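Local structure of 3' terminal uridylyl transferase (Trypanosoma brucei, 5HZD) at residues 51-65 and 489-501. The protein adds uridines to the 3' hydroxyl of guide RNAs, ribosomal RNAs and some messenger RNAs during mitochondrial RNA editing, using UTP and magnesium or manganese. Sequence-based numbering, arbitrary orientation.
With SO4 (sulfate ion), chain E.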
ATOM      1  N   TRP A  51     -34.881   5.439   9.704  1.00 25.53           N
ATOM      2  CA  TRP A  51     -33.664   4.638   9.623  1.00 24.51           C
ATOM      3  C   TRP A  51     -33.664   3.354  10.451  1.00 24.93           C
ATOM      4  O   TRP A  51     -33.311   2.295   9.938  1.00 22.65           O
ATOM      5  CB  TRP A  51     -32.404   5.455   9.943  1.00 27.47           C
ATOM      6  CG  TRP A  51     -31.167   4.726   9.504  1.00 26.33           C
ATOM      7  CD1 TRP A  51     -30.117   4.317  10.286  1.00 30.86           C
ATOM      8  CD2 TRP A  51     -30.854   4.321   8.168  1.00 27.40           C
ATOM      9  NE1 TRP A  51     -29.174   3.687   9.513  1.00 27.40           N
ATOM     10  CE2 TRP A  51     -29.607   3.669   8.211  1.00 31.09           C
ATOM     11  CE3 TRP A  51     -31.510   4.451   6.934  1.00 29.56           C
ATOM     12  CZ2 TRP A  51     -28.999   3.156   7.071  1.00 27.18           C
ATOM     13  CZ3 TRP A  51     -30.911   3.936   5.806  1.00 31.81           C
ATOM     14  CH2 TRP A  51     -29.667   3.299   5.880  1.00 27.01           C
ATOM     15  N   ASN A  52     -34.055   3.424  11.716  1.00 25.10           N
ATOM     16  CA  ASN A  52     -34.071   2.203  12.506  1.00 25.08           C
ATOM     17  C   ASN A  52     -35.039   1.169  11.947  1.00 21.75           C
ATOM     18  O   ASN A  52     -34.728  -0.017  11.942  1.00 23.63           O
ATOM     19  CB  ASN A  52     -34.380   2.497  13.971  1.00 28.61           C
ATOM     20  CG  ASN A  52     -33.200   3.109  14.692  1.00 35.73           C
ATOM     21  OD1 ASN A  52     -32.046   2.908  14.304  1.00 37.09           O
ATOM     22  ND2 ASN A  52     -33.481   3.860  15.751  1.00 39.68           N
ATOM     23  N   ARG A  53     -36.195   1.625  11.486  1.00 22.99           N
ATOM     24  CA  ARG A  53     -37.152   0.739  10.834  1.00 25.23           C
ATOM     25  C   ARG A  53     -36.532   0.080   9.598  1.00 22.05           C
ATOM     26  O   ARG A  53     -36.765  -1.103   9.334  1.00 22.09           O
ATOM     27  CB  ARG A  53     -38.431   1.481  10.451  1.00 26.66           C
ATOM     28  CG  ARG A  53     -39.291   1.892  11.644  1.00 34.56           C
ATOM     29  CD  ARG A  53     -40.522   2.657  11.190  1.00 36.18           C
ATOM     30  NE  ARG A  53     -41.307   1.878  10.236  1.00 37.30           N
ATOM     31  CZ  ARG A  53     -41.952   2.403   9.196  1.00 43.52           C
ATOM     32  NH1 ARG A  53     -41.912   3.712   8.988  1.00 45.26           N
ATOM     33  NH2 ARG A  53     -42.639   1.621   8.367  1.00 42.74           N
ATOM     34  N   ALA A  54     -35.762   0.851   8.837  1.00 21.77           N
ATOM     35  CA  ALA A  54     -35.149   0.335   7.620  1.00 20.40           C
ATOM     36  C   ALA A  54     -34.116  -0.722   7.978  1.00 20.17           C
ATOM     37  O   ALA A  54     -34.067  -1.798   7.375  1.00 19.99           O
ATOM     38  CB  ALA A  54     -34.500   1.485   6.813  1.00 21.07           C
ATOM     39  N   LEU A  55     -33.262  -0.421   8.956  1.00 19.96           N
ATOM     40  CA  LEU A  55     -32.273  -1.392   9.407  1.00 19.09           C
ATOM     41  C   LEU A  55     -32.918  -2.683   9.867  1.00 18.62           C
ATOM     42  O   LEU A  55     -32.421  -3.777   9.598  1.00 19.50           O
ATOM     43  CB  LEU A  55     -31.466  -0.821  10.578  1.00 20.51           C
ATOM     44  CG  LEU A  55     -30.485   0.279  10.205  1.00 20.12           C
ATOM     45  CD1 LEU A  55     -29.765   0.711  11.459  1.00 20.24           C
ATOM     46  CD2 LEU A  55     -29.460  -0.191   9.176  1.00 22.98           C
ATOM     47  N   ASN A  56     -34.040  -2.564  10.561  1.00 18.27           N
ATOM     48  CA  ASN A  56     -34.696  -3.765  11.036  1.00 20.46           C
ATOM     49  C   ASN A  56     -35.248  -4.577   9.869  1.00 19.19           C
ATOM     50  O   ASN A  56     -35.065  -5.799   9.807  1.00 20.48           O
ATOM     51  CB  ASN A  56     -35.817  -3.410  12.004  1.00 25.74           C
ATOM     52  CG  ASN A  56     -36.640  -4.614  12.386  1.00 29.52           C
ATOM     53  OD1 ASN A  56     -37.573  -4.978  11.690  1.00 30.95           O
ATOM     54  ND2 ASN A  56     -36.265  -5.266  13.477  1.00 38.54           N
ATOM     55  N   ALA A  57     -35.954  -3.909   8.968  1.00 18.30           N
ATOM     56  CA  ALA A  57     -36.570  -4.631   7.855  1.00 18.72           C
ATOM     57  C   ALA A  57     -35.529  -5.288   6.972  1.00 18.38           C
ATOM     58  O   ALA A  57     -35.755  -6.395   6.467  1.00 18.75           O
ATOM     59  CB  ALA A  57     -37.448  -3.697   7.023  1.00 18.97           C
ATOM     60  N   ARG A  58     -34.395  -4.609   6.783  1.00 17.73           N
ATOM     61  CA  ARG A  58     -33.371  -5.084   5.855  1.00 17.40           C
ATOM     62  C   ARG A  58     -32.264  -5.841   6.578  1.00 17.95           C
ATOM     63  O   ARG A  58     -31.192  -6.065   6.018  1.00 16.68           O
ATOM     64  CB  ARG A  58     -32.780  -3.924   5.027  1.00 16.96           C
ATOM     65  CG  ARG A  58     -33.860  -3.089   4.285  1.00 21.39           C
ATOM     66  CD  ARG A  58     -34.668  -3.930   3.283  1.00 18.83           C
ATOM     67  NE  ARG A  58     -35.771  -3.152   2.700  1.00 19.19           N
ATOM     68  CZ  ARG A  58     -35.752  -2.661   1.467  1.00 23.29           C
ATOM     69  NH1 ARG A  58     -34.704  -2.882   0.683  1.00 24.13           N
ATOM     70  NH2 ARG A  58     -36.793  -1.967   1.003  1.00 22.72           N
ATOM     71  N   ARG A  59     -32.542  -6.303   7.794  1.00 17.28           N
ATOM     72  CA  ARG A  59     -31.519  -7.038   8.563  1.00 18.19           C
ATOM     73  C   ARG A  59     -30.912  -8.266   7.858  1.00 17.10           C
ATOM     74  O   ARG A  59     -29.701  -8.446   7.888  1.00 16.67           O
ATOM     75  CB  ARG A  59     -32.037  -7.408   9.968  1.00 21.42           C
ATOM     76  CG  ARG A  59     -33.051  -8.535  10.013  1.00 33.60           C
ATOM     77  CD  ARG A  59     -33.801  -8.585  11.359  1.00 39.17           C
ATOM     78  NE  ARG A  59     -34.890  -9.570  11.337  1.00 39.12           N
ATOM     79  CZ  ARG A  59     -36.090  -9.347  10.804  1.00 39.59           C
ATOM     80  NH1 ARG A  59     -36.366  -8.169  10.252  1.00 32.31           N
ATOM     81  NH2 ARG A  59     -37.019 -10.299  10.820  1.00 40.71           N
ATOM     82  N   ASN A  60     -31.729  -9.059   7.167  1.00 17.64           N
ATOM     83  CA  ASN A  60     -31.206 -10.239   6.482  1.00 17.77           C
ATOM     84  C   ASN A  60     -30.287  -9.839   5.344  1.00 18.72           C
ATOM     85  O   ASN A  60     -29.270 -10.490   5.104  1.00 17.42           O
ATOM     86  CB  ASN A  60     -32.336 -11.123   5.954  1.00 18.74           C
ATOM     87  CG  ASN A  60     -33.149 -11.755   7.080  1.00 23.98           C
ATOM     88  OD1 ASN A  60     -32.649 -11.886   8.202  1.00 27.61           O
ATOM     89  ND2 ASN A  60     -34.386 -12.171   6.783  1.00 25.09           N
ATOM     90  N   THR A  61     -30.652  -8.768   4.648  1.00 17.17           N
ATOM     91  CA  THR A  61     -29.850  -8.288   3.523  1.00 16.77           C
ATOM     92  C   THR A  61     -28.528  -7.738   4.022  1.00 16.57           C
ATOM     93  O   THR A  61     -27.469  -7.970   3.426  1.00 15.78           O
ATOM     94  CB  THR A  61     -30.632  -7.200   2.723  1.00 16.89           C
ATOM     95  OG1 THR A  61     -31.718  -7.834   2.058  1.00 24.13           O
ATOM     96  CG2 THR A  61     -29.689  -6.523   1.700  1.00 20.15           C
ATOM     97  N   ILE A  62     -28.573  -7.004   5.133  1.00 16.60           N
ATOM     98  CA  ILE A  62     -27.365  -6.414   5.669  1.00 15.69           C
ATOM     99  C   ILE A  62     -26.392  -7.511   6.134  1.00 15.70           C
ATOM    100  O   ILE A  62     -25.192  -7.461   5.855  1.00 16.57           O
ATOM    101  CB  ILE A  62     -27.716  -5.400   6.797  1.00 16.27           C
ATOM    102  CG1 ILE A  62     -28.498  -4.242   6.197  1.00 18.26           C
ATOM    103  CG2 ILE A  62     -26.457  -4.910   7.496  1.00 18.65           C
ATOM    104  CD1 ILE A  62     -29.173  -3.350   7.228  1.00 21.86           C
ATOM    105  N   THR A  63     -26.922  -8.554   6.761  1.00 15.65           N
ATOM    106  CA  THR A  63     -26.095  -9.703   7.115  1.00 15.84           C
ATOM    107  C   THR A  63     -25.510 -10.416   5.896  1.00 15.67           C
ATOM    108  O   THR A  63     -24.361 -10.849   5.900  1.00 17.81           O
ATOM    109  CB  THR A  63     -26.879 -10.636   8.024  1.00 19.74           C
ATOM    110  OG1 THR A  63     -27.129  -9.907   9.240  1.00 20.87           O
ATOM    111  CG2 THR A  63     -26.105 -11.910   8.333  1.00 23.51           C
ATOM    112  N   SER A  64     -26.310 -10.531   4.845  1.00 16.31           N
ATOM    113  CA  SER A  64     -25.832 -11.100   3.594  0.56 17.52           C
ATOM    114  C   SER A  64     -24.674 -10.276   3.060  1.00 17.42           C
ATOM    115  O   SER A  64     -23.694 -10.828   2.562  1.00 15.98           O
ATOM    116  CB  SER A  64     -26.968 -11.184   2.564  0.56 18.43           C
ATOM    117  OG  SER A  64     -26.519 -11.757   1.347  0.56 20.72           O
ATOM    118  N   TRP A  65     -24.771  -8.945   3.178  1.00 15.55           N
ATOM    119  CA  TRP A  65     -23.652  -8.104   2.739  1.00 16.86           C
ATOM    120  C   TRP A  65     -22.413  -8.382   3.603  1.00 14.77           C
ATOM    121  O   TRP A  65     -21.304  -8.454   3.082  1.00 14.62           O
ATOM    122  CB  TRP A  65     -24.015  -6.604   2.698  1.00 15.72           C
ATOM    123  CG  TRP A  65     -24.770  -6.196   1.415  1.00 15.91           C
ATOM    124  CD1 TRP A  65     -26.075  -5.807   1.308  1.00 16.71           C
ATOM    125  CD2 TRP A  65     -24.217  -6.096   0.093  1.00 21.73           C
ATOM    126  NE1 TRP A  65     -26.378  -5.497   0.000  1.00 19.72           N
ATOM    127  CE2 TRP A  65     -25.251  -5.656  -0.762  1.00 21.88           C
ATOM    128  CE3 TRP A  65     -22.943  -6.320  -0.448  1.00 26.05           C
ATOM    129  CZ2 TRP A  65     -25.055  -5.458  -2.132  1.00 28.58           C
ATOM    130  CZ3 TRP A  65     -22.754  -6.122  -1.805  1.00 29.74           C
ATOM    131  CH2 TRP A  65     -23.802  -5.695  -2.630  1.00 29.77           C
ATOM    132  N   THR A 489     -22.249  12.084  -3.618  1.00 14.38           N
ATOM    133  CA  THR A 489     -23.128  11.230  -4.437  1.00 14.67           C
ATOM    134  C   THR A 489     -22.822   9.762  -4.211  1.00 14.30           C
ATOM    135  O   THR A 489     -23.745   8.952  -3.977  1.00 14.98           O
ATOM    136  CB  THR A 489     -22.971  11.488  -5.955  1.00 15.03           C
ATOM    137  OG1 THR A 489     -23.364  12.832  -6.254  1.00 16.10           O
ATOM    138  CG2 THR A 489     -23.863  10.566  -6.772  1.00 20.23           C
ATOM    139  N   GLU A 490     -21.534   9.425  -4.277  1.00 13.90           N
ATOM    140  CA  GLU A 490     -21.127   8.029  -4.110  1.00 13.59           C
ATOM    141  C   GLU A 490     -21.370   7.504  -2.695  1.00 15.55           C
ATOM    142  O   GLU A 490     -21.677   6.307  -2.523  1.00 15.95           O
ATOM    143  CB  GLU A 490     -19.673   7.805  -4.552  1.00 13.51           C
ATOM    144  CG  GLU A 490     -19.411   8.156  -6.040  1.00 15.52           C
ATOM    145  CD  GLU A 490     -20.361   7.469  -7.028  1.00 18.69           C
ATOM    146  OE1 GLU A 490     -20.766   6.296  -6.808  1.00 20.53           O
ATOM    147  OE2 GLU A 490     -20.737   8.118  -8.053  1.00 22.96           O
ATOM    148  N   LEU A 491     -21.268   8.363  -1.684  1.00 14.20           N
ATOM    149  CA  LEU A 491     -21.563   7.895  -0.322  1.00 13.29           C
ATOM    150  C   LEU A 491     -23.061   7.583  -0.203  1.00 15.41           C
ATOM    151  O   LEU A 491     -23.435   6.567   0.408  1.00 15.95           O
ATOM    152  CB  LEU A 491     -21.122   8.953   0.685  1.00 14.79           C
ATOM    153  CG  LEU A 491     -19.607   9.055   0.813  1.00 12.56           C
ATOM    154  CD1 LEU A 491     -19.239  10.387   1.457  1.00 13.76           C
ATOM    155  CD2 LEU A 491     -19.033   7.897   1.642  1.00 12.53           C
ATOM    156  N   TYR A 492     -23.926   8.409  -0.800  1.00 15.74           N
ATOM    157  CA  TYR A 492     -25.358   8.092  -0.773  1.00 16.82           C
ATOM    158  C   TYR A 492     -25.608   6.805  -1.527  1.00 15.48           C
ATOM    159  O   TYR A 492     -26.427   5.992  -1.095  1.00 17.38           O
ATOM    160  CB  TYR A 492     -26.226   9.187  -1.430  1.00 15.08           C
ATOM    161  CG  TYR A 492     -26.241  10.510  -0.740  1.00 17.17           C
ATOM    162  CD1 TYR A 492     -26.620  10.615   0.591  1.00 16.44           C
ATOM    163  CD2 TYR A 492     -25.926  11.669  -1.439  1.00 15.49           C
ATOM    164  CE1 TYR A 492     -26.650  11.852   1.229  1.00 21.81           C
ATOM    165  CE2 TYR A 492     -25.944  12.912  -0.817  1.00 18.65           C
ATOM    166  CZ  TYR A 492     -26.315  12.993   0.508  1.00 19.80           C
ATOM    167  OH  TYR A 492     -26.329  14.218   1.144  1.00 22.18           O
ATOM    168  N   ARG A 493     -24.935   6.613  -2.674  1.00 15.01           N
ATOM    169  CA  ARG A 493     -25.150   5.442  -3.500  1.00 18.34           C
ATOM    170  C   ARG A 493     -24.727   4.190  -2.722  1.00 17.72           C
ATOM    171  O   ARG A 493     -25.433   3.167  -2.761  1.00 19.08           O
ATOM    172  CB  ARG A 493     -24.380   5.562  -4.811  1.00 18.39           C
ATOM    173  CG  ARG A 493     -24.841   4.569  -5.845  1.00 20.80           C
ATOM    174  CD  ARG A 493     -23.978   4.462  -7.084  1.00 24.86           C
ATOM    175  NE  ARG A 493     -23.452   5.725  -7.588  1.00 32.49           N
ATOM    176  CZ  ARG A 493     -24.061   6.554  -8.437  1.00 29.31           C
ATOM    177  NH1 ARG A 493     -25.291   6.329  -8.919  1.00 32.20           N
ATOM    178  NH2 ARG A 493     -23.419   7.648  -8.799  1.00 26.36           N
ATOM    179  N   GLY A 494     -23.620   4.276  -1.992  1.00 15.30           N
ATOM    180  CA  GLY A 494     -23.179   3.132  -1.204  1.00 16.53           C
ATOM    181  C   GLY A 494     -24.183   2.759  -0.124  1.00 17.70           C
ATOM    182  O   GLY A 494     -24.468   1.574   0.081  1.00 19.42           O
ATOM    183  N   LEU A 495     -24.718   3.770   0.562  1.00 15.68           N
ATOM    184  CA  LEU A 495     -25.701   3.578   1.625  1.00 14.96           C
ATOM    185  C   LEU A 495     -26.906   2.836   1.070  1.00 19.39           C
ATOM    186  O   LEU A 495     -27.345   1.827   1.629  1.00 20.64           O
ATOM    187  CB  LEU A 495     -26.154   4.930   2.158  1.00 16.89           C
ATOM    188  CG  LEU A 495     -27.190   4.915   3.268  1.00 17.22           C
ATOM    189  CD1 LEU A 495     -26.578   4.266   4.508  1.00 26.18           C
ATOM    190  CD2 LEU A 495     -27.644   6.329   3.592  1.00 23.15           C
ATOM    191  N   LEU A 496     -27.435   3.334  -0.039  1.00 15.92           N
ATOM    192  CA  LEU A 496     -28.649   2.772  -0.613  1.00 16.48           C
ATOM    193  C   LEU A 496     -28.418   1.359  -1.117  1.00 20.08           C
ATOM    194  O   LEU A 496     -29.332   0.521  -1.054  1.00 22.76           O
ATOM    195  CB  LEU A 496     -29.204   3.672  -1.724  1.00 19.42           C
ATOM    196  CG  LEU A 496     -29.602   5.060  -1.230  1.00 22.13           C
ATOM    197  CD1 LEU A 496     -29.921   6.022  -2.397  1.00 22.05           C
ATOM    198  CD2 LEU A 496     -30.767   4.973  -0.274  1.00 22.95           C
ATOM    199  N   SER A 497     -27.225   1.082  -1.628  1.00 18.98           N
ATOM    200  CA  SER A 497     -26.949  -0.223  -2.242  1.00 19.89           C
ATOM    201  C   SER A 497     -26.885  -1.342  -1.201  1.00 22.84           C
ATOM    202  O   SER A 497     -27.180  -2.502  -1.508  1.00 20.85           O
ATOM    203  CB  SER A 497     -25.620  -0.191  -2.983  1.00 25.47           C
ATOM    204  OG  SER A 497     -25.708   0.660  -4.119  1.00 28.34           O
ATOM    205  N   LEU A 498     -26.486  -1.008   0.016  1.00 21.46           N
ATOM    206  CA  LEU A 498     -26.296  -2.045   1.042  1.00 18.16           C
ATOM    207  C   LEU A 498     -27.638  -2.441   1.673  1.00 20.54           C
ATOM    208  O   LEU A 498     -27.723  -3.403   2.454  1.00 21.35           O
ATOM    209  CB  LEU A 498     -25.293  -1.586   2.117  1.00 16.31           C
ATOM    210  CG  LEU A 498     -23.849  -1.475   1.638  1.00 16.32           C
ATOM    211  CD1 LEU A 498     -22.995  -0.682   2.650  1.00 18.70           C
ATOM    212  CD2 LEU A 498     -23.235  -2.830   1.392  1.00 21.61           C
ATOM    213  N   LEU A 499     -28.687  -1.687   1.360  1.00 17.26           N
ATOM    214  CA  LEU A 499     -30.021  -2.041   1.861  1.00 21.40           C
ATOM    215  C   LEU A 499     -30.761  -2.931   0.895  1.00 21.05           C
ATOM    216  O   LEU A 499     -31.907  -3.314   1.150  1.00 24.44           O
ATOM    217  CB  LEU A 499     -30.891  -0.798   2.092  1.00 20.31           C
ATOM    218  CG  LEU A 499     -30.311   0.229   3.043  1.00 28.92           C
ATOM    219  CD1 LEU A 499     -31.214   1.462   3.079  1.00 32.17           C
ATOM    220  CD2 LEU A 499     -30.178  -0.375   4.428  1.00 27.41           C
ATOM    221  N   LYS A 500     -30.146  -3.225  -0.241  1.00 24.06           N
ATOM    222  CA  LYS A 500     -30.839  -3.945  -1.293  1.00 28.02           C
ATOM    223  C   LYS A 500     -30.056  -5.153  -1.774  1.00 23.31           C
ATOM    224  O   LYS A 500     -28.877  -5.313  -1.463  1.00 23.58           O
ATOM    225  CB  LYS A 500     -31.082  -3.008  -2.476  1.00 29.88           C
ATOM    226  CG  LYS A 500     -31.906  -1.803  -2.128  1.00 30.91           C
ATOM    227  CD  LYS A 500     -32.125  -0.886  -3.341  1.00 38.32           C
ATOM    228  CE  LYS A 500     -30.834  -0.580  -4.083  1.00 42.92           C
ATOM    229  NZ  LYS A 500     -30.630  -1.549  -5.203  1.00 51.36           N
ATOM    230  N   GLU A 501     -30.718  -6.024  -2.527  1.00 26.49           N
ATOM    231  CA  GLU A 501     -30.002  -7.045  -3.288  1.00 41.37           C
ATOM    232  C   GLU A 501     -29.127  -6.425  -4.388  1.00 45.79           C
ATOM    233  O   GLU A 501     -27.930  -6.718  -4.490  1.00 46.16           O
ATOM    234  CB  GLU A 501     -30.981  -8.055  -3.887  1.00 42.61           C
ATOM    235  CG  GLU A 501     -30.908  -9.420  -3.211  1.00 50.20           C
ATOM    236  CD  GLU A 501     -30.729  -9.306  -1.699  1.00 57.17           C
ATOM    237  OE1 GLU A 501     -31.521  -8.578  -1.057  1.00 59.74           O
ATOM    238  OE2 GLU A 501     -29.790  -9.935  -1.155  1.00 58.40           O
TER
HETATM  239  S   SO4 E 704     -28.334   4.645  -9.361  1.00 47.21           S
HETATM  240  O1  SO4 E 704     -27.818   5.691 -10.245  1.00 50.02           O
HETATM  241  O2  SO4 E 704     -27.461   4.490  -8.189  1.00 39.12           O
HETATM  242  O3  SO4 E 704     -28.380   3.383 -10.103  1.00 49.99           O
HETATM  243  O4  SO4 E 704     -29.682   5.022  -8.932  1.00 49.33           O
HETATM  244  O   HOH W   1     -26.716  -8.979   0.097  1.00 32.26           O
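Trp65 and Arg58 each give an N-H to a backbone carbonyl of the chain that follows helix 481-497. The indole NE1 of Trp65 donates to Lys500 O over 2.9 Å, with the acceptor near the ring plane and the bond fairly straight at 155°. Arg58 NH1 reaches Leu499 O, also at 2.9 Å, but less directly: the bond bends to 140°, and the oxygen lies at the guanidinium edge, somewhat tilted from its plane. A bend at chi2 turns the arginine chain so that CD, too, lies beside this carbonyl, 3.5 Å from Leu499 O.

The receiving backbone is a type I beta turn from Ser497 to Lys500, following helix 481-497. Nearest to it across the contact, Arg58 is both the first residue to leave helix 51-57 and the N-cap position of helix 59-76, so the turn packs against the junction between these two helices, away from the active site and the zinc finger.

Apolar contacts flank these bonds. Leu498 CD2 sits over one face of Trp65, 3.8 Å from the centroid of the five-membered ring, in a CH-pi contact; Phe509 meets this indole edge-to-face. Trp51 swings its indole to the side away from the backbone N (chi1 -165°), which brings CH2 within 3.5 Å of Leu495 CD1 and 3.7 Å of Leu499 CD1, while Tyr404 of helix 385-409 stacks on its ring. Ile62 CD1 adds a looser touch on Leu499 CD2.

Beside the turn, Thr61 rests CG2 3.5 Å from Lys500 O, and its OG1 lies 3.2 Å from Glu501 OE1.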